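Local coordinates for protein PfkB (Polaromonas sp. JS666, PDB 4DU5) that probably transfers a phosphate from ATP to a sugar or related small substrate, at residues W77-G87 and H103-F114; A137-I145 and I165-T176. One frame throughout, in Å; residues are numbered along the deposited sequence.

Contact 1: W77-G87 and H103-F114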
loop_
_atom_site.group_PDB
_atom_site.type_symbol
_atom_site.label_atom_id
_atom_site.label_comp_id
_atom_site.label_asym_id
_atom_site.label_seq_id
_atom_site.Cartn_x
_atom_site.Cartn_y
_atom_site.Cartn_z
ATOM N N TRP A 77 -7.027 -20.895 -10.624
ATOM C CA TRP A 77 -5.898 -20.119 -10.120
ATOM C C TRP A 77 -5.590 -20.399 -8.658
ATOM O O TRP A 77 -6.496 -20.484 -7.829
ATOM C CB TRP A 77 -6.206 -18.654 -10.287
ATOM C CG TRP A 77 -5.204 -17.706 -9.680
ATOM C CD1 TRP A 77 -3.832 -17.787 -9.743
ATOM C CD2 TRP A 77 -5.503 -16.507 -8.957
ATOM N NE1 TRP A 77 -3.267 -16.724 -9.085
ATOM C CE2 TRP A 77 -4.268 -15.925 -8.588
ATOM C CE3 TRP A 77 -6.693 -15.877 -8.571
ATOM C CZ2 TRP A 77 -4.194 -14.746 -7.868
ATOM C CZ3 TRP A 77 -6.626 -14.726 -7.841
ATOM C CH2 TRP A 77 -5.385 -14.156 -7.503
ATOM N N ALA A 78 -4.312 -20.524 -8.335
ATOM C CA ALA A 78 -3.899 -20.744 -6.965
ATOM C C ALA A 78 -3.062 -19.566 -6.460
ATOM O O ALA A 78 -2.075 -19.173 -7.096
ATOM C CB ALA A 78 -3.115 -22.011 -6.871
ATOM N N SER A 79 -3.447 -19.001 -5.321
ATOM C CA SER A 79 -2.744 -17.841 -4.763
ATOM C C SER A 79 -3.094 -17.572 -3.265
ATOM O O SER A 79 -3.927 -18.270 -2.650
ATOM C CB SER A 79 -3.011 -16.602 -5.631
ATOM O OG SER A 79 -1.941 -15.688 -5.598
ATOM N N ARG A 80 -2.438 -16.571 -2.680
ATOM C CA ARG A 80 -2.815 -16.071 -1.366
ATOM C C ARG A 80 -3.107 -14.610 -1.572
ATOM O O ARG A 80 -2.523 -13.994 -2.458
ATOM C CB ARG A 80 -1.658 -16.201 -0.356
ATOM C CG ARG A 80 -1.068 -17.604 -0.139
ATOM C CD ARG A 80 -0.179 -17.585 1.098
ATOM N NE ARG A 80 -1.040 -17.545 2.274
ATOM C CZ ARG A 80 -1.435 -18.627 2.942
ATOM N NH1 ARG A 80 -1.000 -19.821 2.588
ATOM N NH2 ARG A 80 -2.258 -18.513 3.960
ATOM N N LEU A 81 -4.003 -14.073 -0.747
ATOM C CA LEU A 81 -4.312 -12.649 -0.683
ATOM C C LEU A 81 -4.663 -12.299 0.759
ATOM O O LEU A 81 -5.104 -13.160 1.516
ATOM C CB LEU A 81 -5.560 -12.356 -1.515
ATOM C CG LEU A 81 -5.594 -12.578 -3.028
ATOM C CD1 LEU A 81 -7.031 -12.534 -3.500
ATOM C CD2 LEU A 81 -4.710 -11.509 -3.716
ATOM N N GLY A 82 -4.524 -11.033 1.140
ATOM C CA GLY A 82 -5.115 -10.576 2.374
ATOM C C GLY A 82 -6.636 -10.566 2.271
ATOM O O GLY A 82 -7.217 -10.814 1.194
ATOM N N THR A 83 -7.293 -10.277 3.396
ATOM C CA THR A 83 -8.749 -10.116 3.430
ATOM C C THR A 83 -9.061 -8.640 3.559
ATOM O O THR A 83 -10.200 -8.258 3.893
ATOM C CB THR A 83 -9.380 -10.827 4.611
ATOM O OG1 THR A 83 -8.878 -10.237 5.813
ATOM C CG2 THR A 83 -9.075 -12.330 4.579
ATOM N N ASP A 84 -8.040 -7.813 3.305
ATOM C CA ASP A 84 -8.206 -6.363 3.113
ATOM C C ASP A 84 -9.017 -6.088 1.850
ATOM O O ASP A 84 -9.245 -7.007 1.038
ATOM C CB ASP A 84 -6.846 -5.691 3.001
ATOM C CG ASP A 84 -6.062 -6.173 1.803
ATOM O OD1 ASP A 84 -5.473 -7.271 1.854
ATOM O OD2 ASP A 84 -6.044 -5.452 0.800
ATOM N N SER A 85 -9.433 -4.835 1.666
ATOM C CA SER A 85 -10.290 -4.477 0.526
ATOM C C SER A 85 -9.664 -4.753 -0.847
ATOM O O SER A 85 -10.364 -4.984 -1.811
ATOM C CB SER A 85 -10.775 -3.034 0.623
ATOM O OG SER A 85 -9.695 -2.139 0.564
HETATM N N MSE A 86 -8.348 -4.742 -0.922
HETATM C CA MSE A 86 -7.663 -4.920 -2.180
HETATM C C MSE A 86 -7.688 -6.395 -2.498
HETATM O O MSE A 86 -7.892 -6.775 -3.642
HETATM C CB MSE A 86 -6.208 -4.439 -2.094
HETATM C CG MSE A 86 -5.994 -3.027 -1.591
HETATM SE SE MSE A 86 -4.111 -2.499 -1.817
HETATM C CE MSE A 86 -3.198 -3.474 -0.395
ATOM N N GLY A 87 -7.462 -7.210 -1.467
ATOM C CA GLY A 87 -7.559 -8.652 -1.579
ATOM C C GLY A 87 -8.940 -9.052 -2.042
ATOM O O GLY A 87 -9.092 -9.898 -2.897
ATOM N N HIS A 103 -8.886 -22.141 -4.652
ATOM C CA HIS A 103 -7.576 -22.347 -4.053
ATOM C C HIS A 103 -6.833 -21.059 -3.832
ATOM O O HIS A 103 -5.602 -21.049 -3.685
ATOM C CB HIS A 103 -6.759 -23.374 -4.827
ATOM C CG HIS A 103 -7.247 -24.772 -4.626
ATOM N ND1 HIS A 103 -6.494 -25.739 -3.996
ATOM C CD2 HIS A 103 -8.440 -25.346 -4.912
ATOM C CE1 HIS A 103 -7.197 -26.856 -3.916
ATOM N NE2 HIS A 103 -8.372 -26.652 -4.485
ATOM N N VAL A 104 -7.605 -19.981 -3.761
ATOM C CA VAL A 104 -7.066 -18.745 -3.285
ATOM C C VAL A 104 -7.341 -18.650 -1.793
ATOM O O VAL A 104 -8.476 -18.450 -1.362
ATOM C CB VAL A 104 -7.641 -17.543 -4.022
ATOM C CG1 VAL A 104 -6.941 -16.276 -3.570
ATOM C CG2 VAL A 104 -7.487 -17.723 -5.534
ATOM N N VAL A 105 -6.291 -18.835 -1.005
ATOM C CA VAL A 105 -6.387 -18.624 0.418
ATOM C C VAL A 105 -6.424 -17.119 0.683
ATOM O O VAL A 105 -5.508 -16.380 0.316
ATOM C CB VAL A 105 -5.189 -19.236 1.162
ATOM C CG1 VAL A 105 -5.316 -18.989 2.658
ATOM C CG2 VAL A 105 -5.059 -20.734 0.861
ATOM N N CYS A 106 -7.490 -16.672 1.316
ATOM C CA CYS A 106 -7.538 -15.348 1.839
ATOM C C CYS A 106 -7.210 -15.404 3.326
ATOM O O CYS A 106 -8.070 -15.691 4.151
ATOM C CB CYS A 106 -8.908 -14.805 1.595
ATOM S SG CYS A 106 -9.314 -14.978 -0.131
ATOM N N ASP A 107 -5.950 -15.126 3.641
ATOM C CA ASP A 107 -5.402 -15.185 4.981
ATOM C C ASP A 107 -5.388 -13.829 5.678
ATOM O O ASP A 107 -4.528 -13.000 5.379
ATOM C CB ASP A 107 -3.967 -15.680 4.877
ATOM C CG ASP A 107 -3.285 -15.806 6.218
ATOM O OD1 ASP A 107 -3.720 -15.163 7.203
ATOM O OD2 ASP A 107 -2.284 -16.555 6.276
ATOM N N ALA A 108 -6.283 -13.619 6.644
ATOM C CA ALA A 108 -6.360 -12.329 7.353
ATOM C C ALA A 108 -5.058 -11.768 8.003
ATOM O O ALA A 108 -4.995 -10.584 8.296
ATOM C CB ALA A 108 -7.514 -12.323 8.346
ATOM N N THR A 109 -4.033 -12.603 8.200
ATOM C CA THR A 109 -2.776 -12.223 8.886
ATOM C C THR A 109 -1.699 -11.659 7.946
ATOM O O THR A 109 -0.571 -11.327 8.360
ATOM C CB THR A 109 -2.192 -13.461 9.618
ATOM O OG1 THR A 109 -3.055 -13.809 10.708
ATOM C CG2 THR A 109 -0.754 -13.221 10.148
ATOM N N GLN A 110 -2.030 -11.589 6.662
ATOM C CA GLN A 110 -1.027 -11.291 5.645
ATOM C C GLN A 110 -1.573 -10.194 4.755
ATOM O O GLN A 110 -2.788 -9.956 4.748
ATOM C CB GLN A 110 -0.714 -12.549 4.840
ATOM C CG GLN A 110 -0.283 -13.759 5.662
ATOM C CD GLN A 110 0.016 -14.947 4.776
ATOM O OE1 GLN A 110 -0.634 -15.135 3.748
ATOM N NE2 GLN A 110 1.016 -15.749 5.152
ATOM N N LYS A 111 -0.677 -9.531 4.016
ATOM C CA LYS A 111 -1.066 -8.348 3.198
ATOM C C LYS A 111 -1.131 -8.536 1.650
ATOM O O LYS A 111 -0.383 -9.310 1.085
ATOM C CB LYS A 111 -0.248 -7.120 3.615
ATOM C CG LYS A 111 0.999 -7.437 4.428
ATOM C CD LYS A 111 1.505 -6.206 5.169
ATOM C CE LYS A 111 2.617 -6.523 6.181
ATOM N NZ LYS A 111 2.739 -5.394 7.183
ATOM N N THR A 112 -2.071 -7.850 0.997
ATOM C CA THR A 112 -2.228 -7.911 -0.467
ATOM C C THR A 112 -1.267 -6.959 -1.161
ATOM O O THR A 112 -1.155 -5.802 -0.764
ATOM C CB THR A 112 -3.639 -7.486 -0.939
ATOM O OG1 THR A 112 -4.631 -8.350 -0.371
ATOM C CG2 THR A 112 -3.740 -7.566 -2.437
ATOM N N GLY A 113 -0.605 -7.438 -2.207
ATOM C CA GLY A 113 0.268 -6.606 -3.009
ATOM C C GLY A 113 -0.456 -5.593 -3.865
ATOM O O GLY A 113 -1.639 -5.726 -4.136
ATOM N N PHE A 114 0.257 -4.552 -4.275
ATOM C CA PHE A 114 -0.332 -3.539 -5.146
ATOM C C PHE A 114 0.717 -2.806 -5.942
ATOM O O PHE A 114 1.883 -2.888 -5.626
ATOM C CB PHE A 114 -1.259 -2.583 -4.379
ATOM C CG PHE A 114 -0.561 -1.624 -3.490
ATOM C CD1 PHE A 114 -0.083 -2.027 -2.234
ATOM C CD2 PHE A 114 -0.421 -0.297 -3.869
ATOM C CE1 PHE A 114 0.573 -1.112 -1.368
ATOM C CE2 PHE A 114 0.230 0.618 -3.037
ATOM C CZ PHE A 114 0.731 0.211 -1.780
#
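Arg80 lays one face of its guanidinium group against the methyl CG1 of Val105, with Arg80 NH2 3.4 Å from that carbon, where two parallel strands of a beta-alpha-beta unit run side by side. Strand 75-81, helix 85-95 and strand 100-106 make up this unit at one edge of the large sheet of the ribokinase-like fold, and segments 77-81 and 104-106 lie 13° from parallel. Val105 N donates to Ser79 O, Leu81 N to Val105 O, and Asp107 N to Leu81 O.

The Arg80 chain, bent at chi3 (75°), brings two nitrogens to the loop that follows the edge strand. Arg80 NE donates to Gln110 OE1 at 2.9 Å, although the oxygen sits 31° out of the guanidinium plane; Arg80 NH2 forms a salt bridge with Asp107 OD2 (3.0 Å) whose hydrogen bond is weak. Asp107 OD1 in turn accepts from Thr109 N, an Asx turn that braces the carboxylate.

Over the other face of the sheet, Val104 is wedged between two side chains: its CG2 lies 3.6 Å from Trp77 CE3 and its CG1 3.7 Å from Leu81 CD1. Leu91 of helix 85-95 covers the same valine. Further on, the selenium of Met86 meets the Phe114 ring obliquely in a Met-aromatic contact, and Phe114 also meets Phe114 of the second subunit. Asp84 N-caps the helix, OD2 accepting from Met86 N and Gly87 N from one face of its carboxylate, while Asp84 OD1 takes the Thr112 OG1 proton through its syn lone pair at 2.6 Å.

Contact 2: A137-I145 and I165-T176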
loop_
_atom_site.group_PDB
_atom_site.type_symbol
_atom_site.label_atom_id
_atom_site.label_comp_id
_atom_site.label_asym_id
_atom_site.label_seq_id
_atom_site.Cartn_x
_atom_site.Cartn_y
_atom_site.Cartn_z
ATOM N N ALA A 137 0.822 -13.749 -0.993
ATOM C CA ALA A 137 1.382 -14.587 -2.056
ATOM C C ALA A 137 2.867 -14.897 -1.920
ATOM O O ALA A 137 3.276 -15.985 -2.278
ATOM C CB ALA A 137 1.109 -13.972 -3.420
ATOM N N SER A 138 3.690 -13.981 -1.421
ATOM C CA SER A 138 5.115 -14.334 -1.311
ATOM C C SER A 138 5.341 -15.440 -0.291
ATOM O O SER A 138 6.357 -16.127 -0.321
ATOM C CB SER A 138 6.038 -13.129 -1.072
ATOM O OG SER A 138 6.005 -12.666 0.255
ATOM N N HIS A 139 4.368 -15.641 0.588
ATOM C CA HIS A 139 4.474 -16.674 1.598
ATOM C C HIS A 139 4.180 -18.096 1.116
ATOM O O HIS A 139 4.326 -19.031 1.890
ATOM C CB HIS A 139 3.616 -16.317 2.817
ATOM C CG HIS A 139 4.190 -15.204 3.628
ATOM N ND1 HIS A 139 5.071 -15.420 4.665
ATOM C CD2 HIS A 139 4.057 -13.862 3.518
ATOM C CE1 HIS A 139 5.443 -14.258 5.172
ATOM N NE2 HIS A 139 4.842 -13.296 4.492
HETATM N N MSE A 140 3.787 -18.279 -0.141
HETATM C CA MSE A 140 3.466 -19.631 -0.635
HETATM C C MSE A 140 4.696 -20.529 -0.726
HETATM O O MSE A 140 5.807 -20.049 -0.976
HETATM C CB MSE A 140 2.784 -19.581 -1.997
HETATM C CG MSE A 140 1.604 -18.671 -2.034
HETATM SE SE MSE A 140 0.947 -18.300 -3.844
HETATM C CE MSE A 140 0.066 -20.037 -4.207
ATOM N N GLY A 141 4.488 -21.822 -0.512
ATOM C CA GLY A 141 5.555 -22.808 -0.599
ATOM C C GLY A 141 4.945 -24.151 -0.933
ATOM O O GLY A 141 3.744 -24.245 -1.136
ATOM N N VAL A 142 5.755 -25.201 -0.971
ATOM C CA VAL A 142 5.251 -26.545 -1.305
ATOM C C VAL A 142 4.002 -26.990 -0.504
ATOM O O VAL A 142 3.136 -27.719 -1.023
ATOM C CB VAL A 142 6.372 -27.600 -1.200
ATOM C CG1 VAL A 142 7.557 -27.204 -2.109
ATOM C CG2 VAL A 142 6.828 -27.775 0.254
ATOM N N ALA A 143 3.908 -26.520 0.745
ATOM C CA ALA A 143 2.798 -26.848 1.644
ATOM C C ALA A 143 1.455 -26.350 1.097
ATOM O O ALA A 143 0.388 -26.851 1.483
ATOM C CB ALA A 143 3.069 -26.281 3.063
ATOM N N ASP A 144 1.530 -25.375 0.187
ATOM C CA ASP A 144 0.350 -24.721 -0.387
ATOM C C ASP A 144 -0.304 -25.536 -1.502
ATOM O O ASP A 144 -1.507 -25.471 -1.697
ATOM C CB ASP A 144 0.704 -23.309 -0.889
ATOM C CG ASP A 144 0.754 -22.280 0.243
ATOM O OD1 ASP A 144 1.823 -22.103 0.878
ATOM O OD2 ASP A 144 -0.294 -21.646 0.491
ATOM N N ILE A 145 0.514 -26.301 -2.221
ATOM C CA ILE A 145 0.085 -27.124 -3.347
ATOM C C ILE A 145 -0.904 -28.225 -2.905
ATOM O O ILE A 145 -0.586 -29.031 -2.030
ATOM C CB ILE A 145 1.328 -27.809 -3.990
ATOM C CG1 ILE A 145 2.456 -26.816 -4.216
ATOM C CG2 ILE A 145 0.975 -28.517 -5.300
ATOM C CD1 ILE A 145 3.791 -27.498 -4.380
ATOM N N ILE A 165 9.613 -14.907 -6.597
ATOM C CA ILE A 165 8.846 -14.040 -5.712
ATOM C C ILE A 165 9.418 -13.965 -4.301
ATOM O O ILE A 165 9.563 -12.876 -3.740
ATOM C CB ILE A 165 7.357 -14.409 -5.774
ATOM C CG1 ILE A 165 6.734 -13.726 -6.996
ATOM C CG2 ILE A 165 6.620 -14.045 -4.474
ATOM C CD1 ILE A 165 5.234 -13.589 -6.895
ATOM N N SER A 166 9.727 -15.142 -3.754
ATOM C CA SER A 166 10.436 -15.305 -2.476
ATOM C C SER A 166 11.197 -16.622 -2.522
ATOM O O SER A 166 10.998 -17.427 -3.440
ATOM C CB SER A 166 9.441 -15.371 -1.323
ATOM O OG SER A 166 8.765 -16.619 -1.338
ATOM N N ALA A 167 12.041 -16.858 -1.525
ATOM C CA ALA A 167 12.743 -18.143 -1.429
ATOM C C ALA A 167 11.814 -19.373 -1.243
ATOM O O ALA A 167 12.225 -20.515 -1.503
ATOM C CB ALA A 167 13.834 -18.087 -0.348
ATOM N N THR A 168 10.568 -19.145 -0.831
ATOM C CA THR A 168 9.622 -20.252 -0.643
ATOM C C THR A 168 8.798 -20.597 -1.896
ATOM O O THR A 168 8.173 -21.664 -1.962
ATOM C CB THR A 168 8.663 -20.061 0.594
ATOM O OG1 THR A 168 7.621 -19.114 0.290
ATOM C CG2 THR A 168 9.430 -19.604 1.837
ATOM N N THR A 169 8.801 -19.713 -2.888
ATOM C CA THR A 169 8.026 -19.962 -4.111
ATOM C C THR A 169 8.739 -20.842 -5.147
ATOM O O THR A 169 8.096 -21.647 -5.830
ATOM C CB THR A 169 7.594 -18.672 -4.794
ATOM O OG1 THR A 169 8.722 -17.782 -4.903
ATOM C CG2 THR A 169 6.405 -18.019 -4.058
ATOM N N LEU A 170 10.057 -20.678 -5.268
ATOM C CA LEU A 170 10.886 -21.524 -6.136
ATOM C C LEU A 170 10.698 -23.020 -5.896
ATOM O O LEU A 170 10.318 -23.742 -6.823
ATOM C CB LEU A 170 12.356 -21.127 -6.037
ATOM C CG LEU A 170 13.331 -21.736 -7.048
ATOM C CD1 LEU A 170 12.799 -21.722 -8.495
ATOM C CD2 LEU A 170 14.705 -21.029 -6.951
ATOM N N PRO A 171 10.934 -23.496 -4.655
ATOM C CA PRO A 171 10.580 -24.880 -4.337
ATOM C C PRO A 171 9.211 -25.318 -4.917
ATOM O O PRO A 171 9.109 -26.412 -5.506
ATOM C CB PRO A 171 10.525 -24.889 -2.795
ATOM C CG PRO A 171 10.798 -23.462 -2.365
ATOM C CD PRO A 171 11.546 -22.834 -3.497
ATOM N N ALA A 172 8.186 -24.465 -4.754
ATOM C CA ALA A 172 6.812 -24.782 -5.135
ATOM C C ALA A 172 6.598 -24.772 -6.653
ATOM O O ALA A 172 5.756 -25.506 -7.169
ATOM C CB ALA A 172 5.849 -23.838 -4.462
ATOM N N ALA A 173 7.348 -23.936 -7.358
ATOM C CA ALA A 173 7.284 -23.911 -8.816
ATOM C C ALA A 173 7.869 -25.231 -9.305
ATOM O O ALA A 173 7.145 -26.047 -9.878
ATOM C CB ALA A 173 8.042 -22.701 -9.387
ATOM N N ARG A 174 9.159 -25.443 -9.026
ATOM C CA ARG A 174 9.827 -26.724 -9.230
ATOM C C ARG A 174 8.947 -27.935 -8.949
ATOM O O ARG A 174 8.814 -28.800 -9.813
ATOM C CB ARG A 174 11.100 -26.810 -8.388
ATOM C CG ARG A 174 12.072 -25.714 -8.688
ATOM C CD ARG A 174 13.456 -26.266 -8.927
ATOM N NE ARG A 174 14.217 -26.417 -7.689
ATOM C CZ ARG A 174 15.002 -25.475 -7.167
ATOM N NH1 ARG A 174 15.138 -24.301 -7.766
ATOM N NH2 ARG A 174 15.647 -25.710 -6.033
ATOM N N LYS A 175 8.344 -27.999 -7.764
ATOM C CA LYS A 175 7.552 -29.165 -7.383
ATOM C C LYS A 175 6.233 -29.254 -8.145
ATOM O O LYS A 175 5.778 -30.338 -8.527
ATOM C CB LYS A 175 7.267 -29.167 -5.875
ATOM C CG LYS A 175 7.274 -30.567 -5.262
ATOM C CD LYS A 175 8.710 -30.949 -4.754
ATOM C CE LYS A 175 8.984 -32.476 -4.814
ATOM N NZ LYS A 175 7.731 -33.275 -4.575
ATOM N N THR A 176 5.606 -28.103 -8.330
ATOM C CA THR A 176 4.389 -27.992 -9.143
ATOM C C THR A 176 4.575 -28.621 -10.546
ATOM O O THR A 176 3.754 -29.422 -10.992
ATOM C CB THR A 176 3.933 -26.501 -9.193
ATOM O OG1 THR A 176 2.907 -26.301 -8.209
ATOM C CG2 THR A 176 3.386 -26.136 -10.509
#
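This is a loop-to-helix contact, in which the irregular segment 137-145, between strand 128-131 and helix 147-150, lies along the start and first turns of helix 169-182. Polar bonds fasten one end and apolar groups pack at the other. Ser166 OG donates to Ser138 O at 2.7 Å, with the hydroxyl oxygen in the plane of that carbonyl, and Ser166 OG itself accepts from Thr168 N in a capping bond ahead of the helix. With chi1 at 73°, OG stands between the backbone N and the carbonyl carbon of its own residue, which lets it serve both partners. An alanine here would remove that hydroxyl and is likely to leave Ser138 O without this donor and Thr168 N without its capping acceptor, weakening the tie between loop and helix start.

Thr168 OG1 also faces Met140 O, though the modelled distance is too short for the details of this bond to be trusted. Beside it, Ile165 CG2 packs on Ser138 CA and CB, 3.5 Å from Ser138 CA. Beyond Gly141 the contact turns apolar. Ala172 CB rests 3.7 Å from Gly141 C, and Val142 CG1 touches Pro171 CB. Ile145 CD1 packs against Ala172 CB and Lys175 CB, 4.2 Å from Ala172 CB. Within the loop, Asp144 OD1 accepts from Gly141 N.

The loop is thus held between helix 169-182 and the large sheet: Met140 packs against Phe32 of strand 27-32 and Arg80 of strand 75-81, Thr176 also touches Phe32, and the helix turns Ala173 toward Leu211 of helix 201-212.

How the contacts relate
Contact 1 and contact 2 follow one another along the chain, their centres about 15 Å apart, and they meet at Arg80. Arg80 NH1 forms a salt bridge with Asp144 OD2 at 2.9 Å, so the guanidinium group that holds Asp107 and Gln110 in contact 1 also anchors the loop of contact 2. The aliphatic part of the same side chain packs against that loop, with Arg80 CG 3.4 Å from Met140 CG, and Gln110 NE2 lies 3.5 Å from His139 CB. Segment 137-145 therefore links strands 75-81 and 27-32 of the large sheet to helix 169-182, and Arg80 ties the beta-alpha-beta edge to the loop before helix 147-150.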